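Local coordinates for protein Dot/Icm T4SS effector (Legionella pneumophila, PDB 6VVE) that acts as a secreted Legionella effector kinase that is activated by host inositol hexakisphosphate and binds ADP, at residues D47-W52 with F118-G123; H111-Q116 with L130-I135; I124-V129 with E198-T203. All coordinates share one frame; numbering follows the deposited sequence.

Contact 1 of 3, residues D47-W52 with F118-G123. With IHP (inositol hexakisphosphate), chain B.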
loop_
_atom_site.group_PDB
_atom_site.type_symbol
_atom_site.label_atom_id
_atom_site.label_comp_id
_atom_site.label_asym_id
_atom_site.label_seq_id
_atom_site.Cartn_x
_atom_site.Cartn_y
_atom_site.Cartn_z
ATOM N N ASP A 47 -20.476 -7.149 -2.062
ATOM C CA ASP A 47 -19.871 -5.845 -1.820
ATOM C C ASP A 47 -19.090 -5.425 -3.053
ATOM O O ASP A 47 -18.852 -6.223 -3.965
ATOM C CB ASP A 47 -18.970 -5.884 -0.576
ATOM C CG ASP A 47 -18.769 -4.527 0.042
ATOM O OD1 ASP A 47 -19.323 -3.535 -0.489
ATOM O OD2 ASP A 47 -18.058 -4.461 1.066
ATOM N N TYR A 48 -18.676 -4.156 -3.056
ATOM C CA TYR A 48 -17.952 -3.575 -4.178
ATOM C C TYR A 48 -16.870 -2.628 -3.671
ATOM O O TYR A 48 -16.894 -2.171 -2.525
ATOM C CB TYR A 48 -18.902 -2.814 -5.119
ATOM C CG TYR A 48 -19.580 -1.641 -4.450
ATOM C CD1 TYR A 48 -20.777 -1.806 -3.760
ATOM C CD2 TYR A 48 -19.019 -0.370 -4.496
ATOM C CE1 TYR A 48 -21.396 -0.739 -3.141
ATOM C CE2 TYR A 48 -19.633 0.705 -3.881
ATOM C CZ TYR A 48 -20.820 0.516 -3.204
ATOM O OH TYR A 48 -21.433 1.583 -2.589
ATOM N N VAL A 49 -15.913 -2.346 -4.547
ATOM C CA VAL A 49 -14.895 -1.332 -4.310
ATOM C C VAL A 49 -14.704 -0.530 -5.591
ATOM O O VAL A 49 -14.847 -1.051 -6.701
ATOM C CB VAL A 49 -13.549 -1.936 -3.861
ATOM C CG1 VAL A 49 -13.699 -2.600 -2.494
ATOM C CG2 VAL A 49 -13.028 -2.917 -4.911
ATOM N N LEU A 50 -14.377 0.748 -5.432
ATOM C CA LEU A 50 -14.110 1.629 -6.563
ATOM C C LEU A 50 -12.654 1.467 -6.982
ATOM O O LEU A 50 -11.748 1.484 -6.132
ATOM C CB LEU A 50 -14.413 3.076 -6.188
ATOM C CG LEU A 50 -13.948 4.178 -7.135
ATOM C CD1 LEU A 50 -14.438 3.966 -8.562
ATOM C CD2 LEU A 50 -14.426 5.539 -6.607
HETATM N N MSE A 51 -12.432 1.306 -8.285
HETATM C CA MSE A 51 -11.070 1.153 -8.808
HETATM C C MSE A 51 -10.543 2.451 -9.437
HETATM O O MSE A 51 -9.455 2.899 -9.090
HETATM C CB MSE A 51 -11.018 0.014 -9.828
HETATM C CG MSE A 51 -11.466 -1.349 -9.295
HETATM SE SE MSE A 51 -10.461 -2.018 -7.746
HETATM C CE MSE A 51 -8.651 -1.866 -8.413
ATOM N N TRP A 52 -11.307 3.053 -10.348
ATOM C CA TRP A 52 -10.909 4.315 -10.963
ATOM C C TRP A 52 -12.100 4.911 -11.706
ATOM O O TRP A 52 -13.139 4.264 -11.879
ATOM C CB TRP A 52 -9.717 4.132 -11.914
ATOM C CG TRP A 52 -9.973 3.194 -13.061
ATOM C CD1 TRP A 52 -10.671 3.463 -14.206
ATOM C CD2 TRP A 52 -9.518 1.839 -13.177
ATOM N NE1 TRP A 52 -10.685 2.353 -15.020
ATOM C CE2 TRP A 52 -9.987 1.343 -14.410
ATOM C CE3 TRP A 52 -8.769 0.991 -12.348
ATOM C CZ2 TRP A 52 -9.730 0.043 -14.836
ATOM C CZ3 TRP A 52 -8.509 -0.296 -12.775
ATOM C CH2 TRP A 52 -8.988 -0.758 -14.010
ATOM N N PHE A 118 -9.673 -5.324 1.658
ATOM C CA PHE A 118 -9.056 -5.146 2.969
ATOM C C PHE A 118 -8.917 -3.665 3.297
ATOM O O PHE A 118 -9.284 -3.221 4.392
ATOM C CB PHE A 118 -7.687 -5.831 3.010
ATOM C CG PHE A 118 -6.909 -5.546 4.268
ATOM C CD1 PHE A 118 -6.130 -4.398 4.378
ATOM C CD2 PHE A 118 -6.962 -6.420 5.340
ATOM C CE1 PHE A 118 -5.431 -4.128 5.534
ATOM C CE2 PHE A 118 -6.253 -6.153 6.503
ATOM C CZ PHE A 118 -5.489 -5.011 6.597
ATOM N N LEU A 119 -8.392 -2.879 2.345
ATOM C CA LEU A 119 -8.215 -1.453 2.579
ATOM C C LEU A 119 -9.544 -0.775 2.880
ATOM O O LEU A 119 -9.634 0.045 3.804
ATOM C CB LEU A 119 -7.540 -0.799 1.374
ATOM C CG LEU A 119 -6.113 -1.229 1.063
ATOM C CD1 LEU A 119 -5.612 -0.523 -0.218
ATOM C CD2 LEU A 119 -5.187 -0.951 2.223
ATOM N N LYS A 120 -10.588 -1.108 2.116
ATOM C CA LYS A 120 -11.899 -0.520 2.364
ATOM C C LYS A 120 -12.404 -0.867 3.758
ATOM O O LYS A 120 -12.888 0.005 4.492
ATOM C CB LYS A 120 -12.894 -0.979 1.295
ATOM C CG LYS A 120 -14.306 -0.457 1.512
ATOM C CD LYS A 120 -15.250 -0.898 0.407
ATOM C CE LYS A 120 -16.694 -0.550 0.754
ATOM N NZ LYS A 120 -17.623 -0.794 -0.384
ATOM N N TYR A 121 -12.310 -2.142 4.139
ATOM C CA TYR A 121 -12.817 -2.587 5.428
ATOM C C TYR A 121 -12.009 -2.046 6.603
ATOM O O TYR A 121 -12.425 -2.236 7.755
ATOM C CB TYR A 121 -12.842 -4.114 5.473
ATOM C CG TYR A 121 -13.797 -4.739 4.463
ATOM C CD1 TYR A 121 -14.825 -4.006 3.905
ATOM C CD2 TYR A 121 -13.653 -6.063 4.068
ATOM C CE1 TYR A 121 -15.697 -4.575 2.982
ATOM C CE2 TYR A 121 -14.513 -6.643 3.160
ATOM C CZ TYR A 121 -15.535 -5.898 2.618
ATOM O OH TYR A 121 -16.397 -6.458 1.703
ATOM N N HIS A 122 -10.879 -1.382 6.346
ATOM C CA HIS A 122 -10.130 -0.681 7.373
ATOM C C HIS A 122 -10.126 0.828 7.175
ATOM O O HIS A 122 -9.468 1.537 7.940
ATOM C CB HIS A 122 -8.693 -1.204 7.420
ATOM C CG HIS A 122 -8.585 -2.617 7.901
ATOM N ND1 HIS A 122 -9.115 -3.682 7.205
ATOM C CD2 HIS A 122 -8.022 -3.138 9.016
ATOM C CE1 HIS A 122 -8.875 -4.800 7.868
ATOM N NE2 HIS A 122 -8.215 -4.497 8.971
ATOM N N GLY A 123 -10.846 1.335 6.181
ATOM C CA GLY A 123 -10.927 2.770 5.958
ATOM C C GLY A 123 -9.606 3.430 5.635
ATOM O O GLY A 123 -9.346 4.543 6.104
HETATM C C1 IHP B . -11.431 3.511 -21.905
HETATM C C2 IHP B . -11.833 3.528 -23.389
HETATM C C3 IHP B . -11.499 2.201 -24.073
HETATM C C4 IHP B . -12.168 1.028 -23.343
HETATM C C5 IHP B . -11.661 0.959 -21.889
HETATM C C6 IHP B . -11.910 2.268 -21.142
HETATM O O11 IHP B . -12.003 4.638 -21.267
HETATM P P1 IHP B . -11.026 5.869 -20.818
HETATM O O21 IHP B . -11.397 6.320 -19.426
HETATM O O31 IHP B . -9.584 5.424 -20.860
HETATM O O41 IHP B . -11.214 7.031 -21.790
HETATM O O12 IHP B . -11.123 4.572 -24.011
HETATM P P2 IHP B . -11.960 5.678 -24.907
HETATM O O22 IHP B . -13.441 5.469 -24.723
HETATM O O32 IHP B . -11.589 7.058 -24.444
HETATM O O42 IHP B . -11.599 5.501 -26.358
HETATM O O13 IHP B . -10.113 2.021 -24.016
HETATM P P3 IHP B . -9.287 1.509 -25.339
HETATM O O23 IHP B . -10.176 1.591 -26.568
HETATM O O33 IHP B . -8.068 2.406 -25.523
HETATM O O43 IHP B . -8.822 0.083 -25.143
HETATM O O14 IHP B . -11.869 -0.166 -23.996
HETATM P P4 IHP B . -13.127 -1.174 -24.341
HETATM O O24 IHP B . -14.099 -0.490 -25.266
HETATM O O34 IHP B . -13.852 -1.513 -23.049
HETATM O O44 IHP B . -12.608 -2.433 -24.992
HETATM O O15 IHP B . -12.327 -0.067 -21.220
HETATM P P5 IHP B . -11.485 -1.399 -20.771
HETATM O O25 IHP B . -12.392 -2.611 -20.842
HETATM O O35 IHP B . -10.307 -1.609 -21.685
HETATM O O45 IHP B . -10.992 -1.206 -19.354
HETATM O O16 IHP B . -11.213 2.227 -19.913
HETATM P P6 IHP B . -12.064 2.130 -18.505
HETATM O O26 IHP B . -11.575 3.188 -17.539
HETATM O O36 IHP B . -13.534 2.337 -18.778
HETATM O O46 IHP B . -11.851 0.751 -17.915
#
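Lys120 stretches from the last turn of helix 102-121 to strand 44-53, and its ammonium is gripped by two residues there. NZ of Lys120 donates to the backbone O of Tyr48 at 2.6 Å, nearly in line with the carbonyl bond (162°). A salt bridge of 3.2 Å joins NZ of Lys120 to OD1 of Asp47, approaching on the syn side but out of the carboxylate plane. From that same face the backbone N of Tyr48 also donates to OD1. NZ of Lys120 then lies over the centre of the Tyr48 ring, a cation-pi contact with 4.3 Å to the centroid. With CG anti to the backbone N (chi1 178°) and the chain extended beyond it, Lys120 spans the gap to the strand. The helix, probably the counterpart of the kinase C-helix, here packs against the outermost strand of a four-stranded antiparallel sheet, and Gly123 closes its C-terminal end in a Schellman motif. The second carboxylate oxygen serves another donor: OH of Tyr121 gives a 2.7 Å bond to OD2 of Asp47 on the anti lone pair, with carboxylate and ring planes only 17° apart. That hydroxyl is also bonded to Arg39 on the adjacent strand. Apolar contact is slight, with CG1 of Val49 set 3.7 Å from CD of Lys120. Farther along, NE1 of Trp52 donates to O26 of inositol hexakisphosphate at 2.8 Å.

Contact 2 of 3, residues H111-Q116 with L130-I135. With IHP (inositol hexakisphosphate), chain B.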
loop_
_atom_site.group_PDB
_atom_site.type_symbol
_atom_site.label_atom_id
_atom_site.label_comp_id
_atom_site.label_asym_id
_atom_site.label_seq_id
_atom_site.Cartn_x
_atom_site.Cartn_y
_atom_site.Cartn_z
ATOM N N HIS A 111 -5.506 -10.775 -6.346
ATOM C CA HIS A 111 -4.979 -10.404 -5.038
ATOM C C HIS A 111 -5.133 -8.914 -4.782
ATOM O O HIS A 111 -5.420 -8.505 -3.649
ATOM C CB HIS A 111 -3.513 -10.828 -4.923
ATOM C CG HIS A 111 -3.331 -12.286 -4.644
ATOM N ND1 HIS A 111 -3.254 -12.795 -3.365
ATOM C CD2 HIS A 111 -3.231 -13.344 -5.479
ATOM C CE1 HIS A 111 -3.107 -14.107 -3.427
ATOM N NE2 HIS A 111 -3.090 -14.465 -4.698
ATOM N N ILE A 112 -4.967 -8.089 -5.825
ATOM C CA ILE A 112 -5.152 -6.651 -5.661
ATOM C C ILE A 112 -6.596 -6.339 -5.280
ATOM O O ILE A 112 -6.857 -5.491 -4.417
ATOM C CB ILE A 112 -4.732 -5.899 -6.937
ATOM C CG1 ILE A 112 -3.207 -5.943 -7.085
ATOM C CG2 ILE A 112 -5.247 -4.474 -6.897
ATOM C CD1 ILE A 112 -2.678 -5.205 -8.314
ATOM N N ILE A 113 -7.556 -7.011 -5.920
ATOM C CA ILE A 113 -8.961 -6.791 -5.593
ATOM C C ILE A 113 -9.216 -7.145 -4.133
ATOM O O ILE A 113 -9.836 -6.378 -3.386
ATOM C CB ILE A 113 -9.867 -7.596 -6.540
ATOM C CG1 ILE A 113 -9.779 -7.056 -7.967
ATOM C CG2 ILE A 113 -11.298 -7.571 -6.035
ATOM C CD1 ILE A 113 -10.265 -8.012 -9.022
ATOM N N GLU A 114 -8.740 -8.315 -3.702
ATOM C CA GLU A 114 -8.885 -8.701 -2.301
ATOM C C GLU A 114 -8.212 -7.685 -1.390
ATOM O O GLU A 114 -8.748 -7.327 -0.335
ATOM C CB GLU A 114 -8.299 -10.093 -2.080
ATOM C CG GLU A 114 -9.032 -11.195 -2.841
ATOM C CD GLU A 114 -8.384 -12.549 -2.668
ATOM O OE1 GLU A 114 -7.141 -12.623 -2.664
ATOM O OE2 GLU A 114 -9.123 -13.547 -2.509
ATOM N N GLN A 115 -7.036 -7.195 -1.788
ATOM C CA GLN A 115 -6.335 -6.216 -0.963
ATOM C C GLN A 115 -7.088 -4.893 -0.934
ATOM O O GLN A 115 -7.130 -4.218 0.100
ATOM C CB GLN A 115 -4.905 -6.036 -1.477
ATOM C CG GLN A 115 -4.040 -7.281 -1.235
ATOM C CD GLN A 115 -2.757 -7.275 -2.034
ATOM O OE1 GLN A 115 -2.358 -6.256 -2.600
ATOM N NE2 GLN A 115 -2.096 -8.421 -2.080
ATOM N N GLN A 116 -7.694 -4.511 -2.059
ATOM C CA GLN A 116 -8.549 -3.329 -2.070
ATOM C C GLN A 116 -9.688 -3.474 -1.066
ATOM O O GLN A 116 -10.016 -2.524 -0.343
ATOM C CB GLN A 116 -9.100 -3.096 -3.474
ATOM C CG GLN A 116 -9.783 -1.744 -3.670
ATOM C CD GLN A 116 -8.789 -0.633 -3.987
ATOM O OE1 GLN A 116 -7.882 -0.352 -3.208
ATOM N NE2 GLN A 116 -8.951 -0.014 -5.144
ATOM N N LEU A 130 -4.033 1.459 -5.806
ATOM C CA LEU A 130 -4.091 0.155 -6.450
ATOM C C LEU A 130 -4.764 0.279 -7.819
ATOM O O LEU A 130 -5.307 1.331 -8.187
ATOM C CB LEU A 130 -4.833 -0.851 -5.571
ATOM C CG LEU A 130 -4.087 -1.284 -4.307
ATOM C CD1 LEU A 130 -4.963 -2.169 -3.421
ATOM C CD2 LEU A 130 -2.808 -2.020 -4.677
ATOM N N GLY A 131 -4.725 -0.813 -8.572
ATOM C CA GLY A 131 -5.242 -0.804 -9.927
ATOM C C GLY A 131 -5.309 -2.214 -10.456
ATOM O O GLY A 131 -5.192 -3.177 -9.701
ATOM N N LEU A 132 -5.497 -2.328 -11.772
ATOM C CA LEU A 132 -5.659 -3.631 -12.402
ATOM C C LEU A 132 -4.894 -3.681 -13.718
ATOM O O LEU A 132 -4.748 -2.670 -14.415
ATOM C CB LEU A 132 -7.137 -3.951 -12.663
ATOM C CG LEU A 132 -8.049 -3.936 -11.439
ATOM C CD1 LEU A 132 -9.511 -4.049 -11.870
ATOM C CD2 LEU A 132 -7.679 -5.050 -10.480
ATOM N N TRP A 133 -4.411 -4.878 -14.047
ATOM C CA TRP A 133 -3.701 -5.119 -15.292
ATOM C C TRP A 133 -4.719 -5.457 -16.377
ATOM O O TRP A 133 -5.480 -6.424 -16.243
ATOM C CB TRP A 133 -2.699 -6.259 -15.128
ATOM C CG TRP A 133 -1.507 -5.908 -14.305
ATOM C CD1 TRP A 133 -1.310 -6.189 -12.984
ATOM C CD2 TRP A 133 -0.339 -5.206 -14.747
ATOM N NE1 TRP A 133 -0.087 -5.706 -12.579
ATOM C CE2 TRP A 133 0.530 -5.102 -13.642
ATOM C CE3 TRP A 133 0.056 -4.659 -15.968
ATOM C CZ2 TRP A 133 1.767 -4.469 -13.722
ATOM C CZ3 TRP A 133 1.293 -4.036 -16.046
ATOM C CH2 TRP A 133 2.130 -3.946 -14.929
ATOM N N ASN A 134 -4.731 -4.662 -17.440
ATOM C CA ASN A 134 -5.580 -4.933 -18.591
ATOM C C ASN A 134 -4.893 -5.961 -19.478
ATOM O O ASN A 134 -3.741 -5.768 -19.894
ATOM C CB ASN A 134 -5.853 -3.645 -19.364
ATOM C CG ASN A 134 -6.956 -3.813 -20.392
ATOM O OD1 ASN A 134 -6.800 -4.537 -21.381
ATOM N ND2 ASN A 134 -8.079 -3.139 -20.168
ATOM N N ILE A 135 -5.600 -7.051 -19.775
ATOM C CA ILE A 135 -4.982 -8.194 -20.432
ATOM C C ILE A 135 -5.780 -8.654 -21.643
ATOM O O ILE A 135 -5.616 -9.790 -22.109
ATOM C CB ILE A 135 -4.819 -9.357 -19.428
ATOM C CG1 ILE A 135 -6.205 -9.811 -18.946
ATOM C CG2 ILE A 135 -3.953 -8.935 -18.263
ATOM C CD1 ILE A 135 -6.172 -10.847 -17.859
HETATM C C1 IHP B . -11.431 3.511 -21.905
HETATM C C2 IHP B . -11.833 3.528 -23.389
HETATM C C3 IHP B . -11.499 2.201 -24.073
HETATM C C4 IHP B . -12.168 1.028 -23.343
HETATM C C5 IHP B . -11.661 0.959 -21.889
HETATM C C6 IHP B . -11.910 2.268 -21.142
HETATM O O11 IHP B . -12.003 4.638 -21.267
HETATM P P1 IHP B . -11.026 5.869 -20.818
HETATM O O21 IHP B . -11.397 6.320 -19.426
HETATM O O31 IHP B . -9.584 5.424 -20.860
HETATM O O41 IHP B . -11.214 7.031 -21.790
HETATM O O12 IHP B . -11.123 4.572 -24.011
HETATM P P2 IHP B . -11.960 5.678 -24.907
HETATM O O22 IHP B . -13.441 5.469 -24.723
HETATM O O32 IHP B . -11.589 7.058 -24.444
HETATM O O42 IHP B . -11.599 5.501 -26.358
HETATM O O13 IHP B . -10.113 2.021 -24.016
HETATM P P3 IHP B . -9.287 1.509 -25.339
HETATM O O23 IHP B . -10.176 1.591 -26.568
HETATM O O33 IHP B . -8.068 2.406 -25.523
HETATM O O43 IHP B . -8.822 0.083 -25.143
HETATM O O14 IHP B . -11.869 -0.166 -23.996
HETATM P P4 IHP B . -13.127 -1.174 -24.341
HETATM O O24 IHP B . -14.099 -0.490 -25.266
HETATM O O34 IHP B . -13.852 -1.513 -23.049
HETATM O O44 IHP B . -12.608 -2.433 -24.992
HETATM O O15 IHP B . -12.327 -0.067 -21.220
HETATM P P5 IHP B . -11.485 -1.399 -20.771
HETATM O O25 IHP B . -12.392 -2.611 -20.842
HETATM O O35 IHP B . -10.307 -1.609 -21.685
HETATM O O45 IHP B . -10.992 -1.206 -19.354
HETATM O O16 IHP B . -11.213 2.227 -19.913
HETATM P P6 IHP B . -12.064 2.130 -18.505
HETATM O O26 IHP B . -11.575 3.188 -17.539
HETATM O O36 IHP B . -13.534 2.337 -18.778
HETATM O O46 IHP B . -11.851 0.751 -17.915
HETATM O O HOH W 1 -7.681 2.076 -7.186
HETATM O O HOH W 2 -6.527 1.881 -3.962
#
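Where helix 102-121, probably the C-helix of a kinase N-lobe, backs onto the strand that follows it, Ile112 and Ile113 meet Leu130 and Gly131 of the loop leading into strand 132-134, and Leu132 of the strand itself, the edge of the five-stranded sheet. Ile112 and Leu130 lie alongside one another, pointing opposite ways, with CG2 of Ile112 3.9 Å from CB of Leu130. The same methyl of Ile112, CG2, lies 3.1 Å from the backbone O of Gly131, and CD1 of Ile112 is also close to that oxygen. The next residue, Ile113, crosses Leu132 at about a right angle, CG1 of Ile113 resting 3.8 Å from CD2 of Leu132. Strand 26-30 adds Ile28, which touches both of these side chains. Gln116 bends at chi2 (84°), which turns CD aside, and its OE1 comes 3.4 Å from CD1 of Leu130. Two waters connect this amide with the Leu130 backbone: one lies 2.7 Å from OE1 of Gln116 and also bonds to N of Leu130, the other lies 2.7 Å from O of Leu130 and also bonds to NE2 of Gln116. At the strand's far end, ND2 of Asn134 makes a weak bond to O35 of inositol hexakisphosphate. The glutamine amide thus keeps its hydration beside a greasy interface, whereas the Gly131 carbonyl is buried against the methyls of Ile112 with no polar partner in the model, which is probably unfavourable.

Contact 3 of 3, residues I124-V129 with E198-T203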
loop_
_atom_site.group_PDB
_atom_site.type_symbol
_atom_site.label_atom_id
_atom_site.label_comp_id
_atom_site.label_asym_id
_atom_site.label_seq_id
_atom_site.Cartn_x
_atom_site.Cartn_y
_atom_site.Cartn_z
ATOM N N ILE A 124 -8.762 2.771 4.838
ATOM C CA ILE A 124 -7.455 3.315 4.492
ATOM C C ILE A 124 -7.188 3.189 2.995
ATOM O O ILE A 124 -6.050 3.363 2.541
ATOM C CB ILE A 124 -6.341 2.618 5.297
ATOM C CG1 ILE A 124 -6.461 1.094 5.167
ATOM C CG2 ILE A 124 -6.398 3.026 6.757
ATOM C CD1 ILE A 124 -5.289 0.343 5.740
ATOM N N GLN A 125 -8.235 2.902 2.215
ATOM C CA GLN A 125 -8.049 2.755 0.774
ATOM C C GLN A 125 -7.463 4.017 0.149
ATOM O O GLN A 125 -6.684 3.935 -0.809
ATOM C CB GLN A 125 -9.382 2.406 0.104
ATOM C CG GLN A 125 -9.273 2.214 -1.407
ATOM C CD GLN A 125 -10.599 1.835 -2.047
ATOM O OE1 GLN A 125 -11.567 1.477 -1.365
ATOM N NE2 GLN A 125 -10.650 1.922 -3.371
ATOM N N GLU A 126 -7.819 5.187 0.677
ATOM C CA GLU A 126 -7.407 6.445 0.068
ATOM C C GLU A 126 -5.893 6.645 0.081
ATOM O O GLU A 126 -5.385 7.445 -0.708
ATOM C CB GLU A 126 -8.087 7.620 0.790
ATOM C CG GLU A 126 -7.756 7.708 2.282
ATOM C CD GLU A 126 -8.884 7.216 3.174
ATOM O OE1 GLU A 126 -9.546 6.213 2.819
ATOM O OE2 GLU A 126 -9.113 7.846 4.230
ATOM N N HIS A 127 -5.171 5.951 0.953
ATOM C CA HIS A 127 -3.731 6.144 1.111
ATOM C C HIS A 127 -2.901 5.276 0.177
ATOM O O HIS A 127 -1.673 5.405 0.159
ATOM C CB HIS A 127 -3.319 5.857 2.557
ATOM C CG HIS A 127 -3.825 6.868 3.545
ATOM N ND1 HIS A 127 -3.254 8.116 3.693
ATOM C CD2 HIS A 127 -4.837 6.809 4.444
ATOM C CE1 HIS A 127 -3.899 8.785 4.633
ATOM N NE2 HIS A 127 -4.866 8.016 5.102
ATOM N N PHE A 128 -3.527 4.398 -0.593
ATOM C CA PHE A 128 -2.822 3.473 -1.467
ATOM C C PHE A 128 -3.446 3.521 -2.855
ATOM O O PHE A 128 -4.670 3.591 -2.996
ATOM C CB PHE A 128 -2.875 2.045 -0.911
ATOM C CG PHE A 128 -2.397 1.932 0.508
ATOM C CD1 PHE A 128 -3.265 2.183 1.566
ATOM C CD2 PHE A 128 -1.085 1.596 0.792
ATOM C CE1 PHE A 128 -2.824 2.092 2.877
ATOM C CE2 PHE A 128 -0.644 1.506 2.099
ATOM C CZ PHE A 128 -1.519 1.755 3.145
ATOM N N VAL A 129 -2.607 3.487 -3.884
ATOM C CA VAL A 129 -3.059 3.622 -5.276
ATOM C C VAL A 129 -2.939 2.223 -5.878
ATOM O O VAL A 129 -1.931 1.844 -6.464
ATOM C CB VAL A 129 -2.267 4.657 -6.049
ATOM C CG1 VAL A 129 -2.711 4.675 -7.505
ATOM C CG2 VAL A 129 -2.421 6.025 -5.424
ATOM N N GLU A 198 -3.501 17.170 -1.787
ATOM C CA GLU A 198 -4.073 18.243 -0.980
ATOM C C GLU A 198 -4.397 17.759 0.431
ATOM O O GLU A 198 -4.014 18.390 1.423
ATOM C CB GLU A 198 -5.330 18.790 -1.659
ATOM C CG GLU A 198 -5.088 19.386 -3.033
ATOM C CD GLU A 198 -4.275 20.669 -2.982
ATOM O OE1 GLU A 198 -4.009 21.177 -1.870
ATOM O OE2 GLU A 198 -3.907 21.175 -4.061
ATOM N N GLU A 199 -5.098 16.628 0.537
ATOM C CA GLU A 199 -5.641 16.179 1.807
ATOM C C GLU A 199 -4.720 15.227 2.559
ATOM O O GLU A 199 -4.825 15.128 3.788
ATOM C CB GLU A 199 -6.986 15.479 1.580
ATOM C CG GLU A 199 -8.016 16.313 0.845
ATOM C CD GLU A 199 -8.701 17.314 1.748
ATOM O OE1 GLU A 199 -9.940 17.438 1.665
ATOM O OE2 GLU A 199 -8.000 17.972 2.546
HETATM N N MSE A 200 -3.819 14.538 1.868
HETATM C CA MSE A 200 -3.106 13.435 2.470
HETATM C C MSE A 200 -1.830 13.057 1.736
HETATM O O MSE A 200 -1.445 13.697 0.756
HETATM C CB MSE A 200 -4.032 12.213 2.518
HETATM C CG MSE A 200 -4.385 11.685 1.127
HETATM SE SE MSE A 200 -5.763 10.295 1.140
HETATM C CE MSE A 200 -7.278 11.373 1.697
ATOM N N VAL A 201 -1.176 12.006 2.222
ATOM C CA VAL A 201 -0.059 11.370 1.538
ATOM C C VAL A 201 -0.517 9.990 1.084
ATOM O O VAL A 201 -1.109 9.242 1.872
ATOM C CB VAL A 201 1.175 11.280 2.450
ATOM C CG1 VAL A 201 2.159 10.253 1.910
ATOM C CG2 VAL A 201 1.830 12.633 2.575
ATOM N N LYS A 202 -0.258 9.667 -0.181
ATOM C CA LYS A 202 -0.544 8.367 -0.756
ATOM C C LYS A 202 0.765 7.695 -1.163
ATOM O O LYS A 202 1.829 8.324 -1.228
ATOM C CB LYS A 202 -1.469 8.496 -1.970
ATOM C CG LYS A 202 -2.741 9.295 -1.720
ATOM C CD LYS A 202 -3.509 9.509 -3.024
ATOM C CE LYS A 202 -4.778 10.318 -2.805
ATOM N NZ LYS A 202 -5.823 9.541 -2.092
ATOM N N THR A 203 0.685 6.402 -1.443
ATOM C CA THR A 203 1.839 5.642 -1.897
ATOM C C THR A 203 1.494 4.925 -3.198
ATOM O O THR A 203 0.386 4.396 -3.359
ATOM C CB THR A 203 2.309 4.626 -0.850
ATOM O OG1 THR A 203 3.542 4.026 -1.297
ATOM C CG2 THR A 203 1.273 3.530 -0.625
#
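The backbone O of His127 is held twice by strand 201-203: N of Thr203 donates to it at 3.0 Å, from a direction tilted 33° out of the carbonyl plane, and CA of Lys202 adds a CA-H...O contact. The preceding carbonyl is taken by a side chain. Lys202 runs extended and then turns at its last torsion (chi4 -72°), which brings NZ to O of Glu126 at a short 2.5 Å, in the carbonyl plane and on a lone pair. His127 returns the grip, ND1 donating to O of Val201 at 3.0 Å in an almost straight bond (170°) that lies in the imidazole plane. This bond would fix the rotation of the ring. Over one face of the imidazole, offset toward the rim, lies SE of selenomethionine Met200, 4.4 Å from the ring centroid of His127. The selenium also touches CG of Glu126, and the two side chains cross at about a right angle. Past the 3-10 turn 125-127, Phe128 forms a single beta bridge with Thr203. N of Val129 completes it with a 3.2 Å bond to O of Thr203, while CG2 of Thr203 packs 3.4 Å from CD2 of Phe128. The loop after helix 102-121 is thereby fastened to the hairpin 194-196/201-203, just ahead of Ile204 and Asp205 of the ADP pocket, which Val129 also lines. Helix 159-174 covers it through Ala168 and Phe165, and helix 102-121 through Leu119.

In the fold
Contact 1 lies at the surface, while contacts 2 and 3 are buried. Contacts 1 and 2 both use helix 102-121, and Gln116 and Val49 pack where they meet; each also has one residue on the inositol hexakisphosphate, Trp52 and Asn134. Contact 3 takes up the chain just after that helix and faces the ADP side instead. Their chemistry follows their place: charge and hydroxyl bonds at the exposed helix end, methyl packing with bound waters beside the sheet, and backbone bridging with a histidine and lysine gripping carbonyls in 124-129 with 198-203. Leu119 touches Leu130 and Phe128, tying the three together.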